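Local coordinates for protein ornithine carbamoyltransferase (Giardia intestinalis, PDB 3GRF) that probably catalyses carbamoyl transfer between carbamoyl phosphate and ornithine, running in the arginine degradation pathway, at residues L11-L16 with C182-M187. Numbering follows the deposited sequence.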
# COMPACT_ATOMS: atom_id res chain seq x y z
N LEU A 11 3.24 -24.46 -0.50
CA LEU A 11 4.01 -24.24 -1.70
C LEU A 11 3.32 -24.89 -2.91
O LEU A 11 3.54 -24.48 -4.05
CB LEU A 11 5.43 -24.79 -1.52
CG LEU A 11 6.40 -24.27 -0.41
CD1 LEU A 11 7.78 -24.09 -1.01
CD2 LEU A 11 5.99 -22.96 0.27
N THR A 12 2.48 -25.89 -2.63
CA THR A 12 1.63 -26.54 -3.62
C THR A 12 0.39 -26.95 -2.87
O THR A 12 0.35 -26.84 -1.64
CB THR A 12 2.35 -27.76 -4.34
OG1 THR A 12 2.51 -28.88 -3.48
CG2 THR A 12 3.71 -27.38 -4.84
N ILE A 13 -0.63 -27.39 -3.59
CA ILE A 13 -1.90 -27.66 -2.90
C ILE A 13 -1.86 -28.96 -2.11
O ILE A 13 -2.63 -29.12 -1.15
CB ILE A 13 -3.13 -27.55 -3.85
CG1 ILE A 13 -4.38 -27.25 -3.03
CG2 ILE A 13 -3.30 -28.82 -4.72
CD1 ILE A 13 -4.39 -25.89 -2.38
N SER A 14 -0.98 -29.85 -2.46
CA SER A 14 -0.69 -31.13 -1.82
C SER A 14 0.11 -30.94 -0.51
O SER A 14 0.61 -31.92 0.05
CB SER A 14 0.04 -32.04 -2.80
OG SER A 14 1.35 -31.57 -3.05
N ALA A 15 0.26 -29.69 -0.08
CA ALA A 15 0.76 -29.35 1.25
C ALA A 15 -0.41 -29.67 2.20
O ALA A 15 -0.21 -29.78 3.41
CB ALA A 15 1.13 -27.81 1.33
N LEU A 16 -1.61 -29.79 1.64
CA LEU A 16 -2.83 -30.09 2.41
C LEU A 16 -3.24 -31.56 2.24
O LEU A 16 -3.10 -32.14 1.15
CB LEU A 16 -3.98 -29.22 1.92
CG LEU A 16 -3.89 -27.69 1.96
CD1 LEU A 16 -5.12 -27.07 1.31
CD2 LEU A 16 -3.81 -27.22 3.40
N CYS A 182 -7.24 -32.53 -7.89
CA CYS A 182 -8.07 -33.64 -8.33
C CYS A 182 -7.67 -34.91 -7.58
O CYS A 182 -8.50 -35.62 -7.08
CB CYS A 182 -7.87 -33.93 -9.82
SG CYS A 182 -8.66 -32.89 -11.02
N ALA A 183 -6.39 -35.25 -7.57
CA ALA A 183 -5.95 -36.46 -6.89
C ALA A 183 -6.42 -36.46 -5.44
O ALA A 183 -6.88 -37.48 -4.94
CB ALA A 183 -4.48 -36.52 -6.91
N LEU A 184 -6.24 -35.31 -4.77
CA LEU A 184 -6.57 -35.05 -3.36
C LEU A 184 -8.06 -35.23 -3.13
O LEU A 184 -8.48 -35.82 -2.13
CB LEU A 184 -6.16 -33.58 -3.00
CG LEU A 184 -5.23 -33.25 -1.82
CD1 LEU A 184 -4.33 -34.43 -1.48
CD2 LEU A 184 -4.39 -32.02 -2.12
N LEU A 185 -8.85 -34.72 -4.09
CA LEU A 185 -10.31 -34.73 -3.99
C LEU A 185 -10.97 -35.98 -4.60
O LEU A 185 -12.16 -36.20 -4.40
CB LEU A 185 -10.92 -33.41 -4.55
CG LEU A 185 -10.60 -32.16 -3.70
CD1 LEU A 185 -10.96 -30.93 -4.50
CD2 LEU A 185 -11.40 -32.10 -2.33
N GLY A 186 -10.19 -36.80 -5.30
CA GLY A 186 -10.67 -38.09 -5.78
C GLY A 186 -11.44 -37.94 -7.07
O GLY A 186 -12.40 -38.68 -7.34
N MET A 187 -10.99 -37.00 -7.90
CA MET A 187 -11.60 -36.75 -9.19
C MET A 187 -10.87 -37.48 -10.30
O MET A 187 -9.64 -37.68 -10.25
CB MET A 187 -11.63 -35.24 -9.48
CG MET A 187 -12.53 -34.47 -8.54
SD MET A 187 -12.26 -32.71 -8.37
CE MET A 187 -12.98 -32.19 -9.95
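The interface between the carbamoyl-phosphate-binding and ornithine-binding domains is bridged here by L184, from the last turn of helix 173-185, which packs against the 3-10 turn at I13 and S14 and the following L16, just before helix 18-33. The contact is almost a single side chain against a backbone. The CD2 methyl of L184 does most of the touching: it sits 3.5 Å from I13 O and equally close to L16 O. The same methyl lies 3.8 Å from S14 CA. The other methyl, CD1, lies 3.7 Å from L16 O, which therefore meets both branches of the leucine fork. Both L184 torsions are away from staggered values (chi1 -125°, chi2 25°), and in this rotation the two methyls face L16 O together while CD2 reaches I13 O as well. I13 adds a looser apolar touch, its CG2 methyl 4.3 Å from L184 CD2. No hydrogen bond crosses between the segments. I13 O also accepts the backbone N-H of L16. Polar ties to the second domain are made beside the leucine: S14 OG is hydrogen-bonded to E208, while I13 N bonds to D177, earlier on helix 173-185. L21 of helix 18-33 also touches L184, so the leucine meets both the turn and the helix that follows it. Immediately after this contact, helix 173-185 ends in a Schellman motif, with M187 N bonded to C182 O at 3.0 Å, a weak bond from G186 N to A183 O, and G186 at positive phi as the C-prime residue. The whole is a buried interdomain contact of a leucine side chain on backbone within the two-domain carbamoyltransferase fold, joining the N-terminal lead-in of one alpha/beta domain to the C-terminal end of a helix in the other.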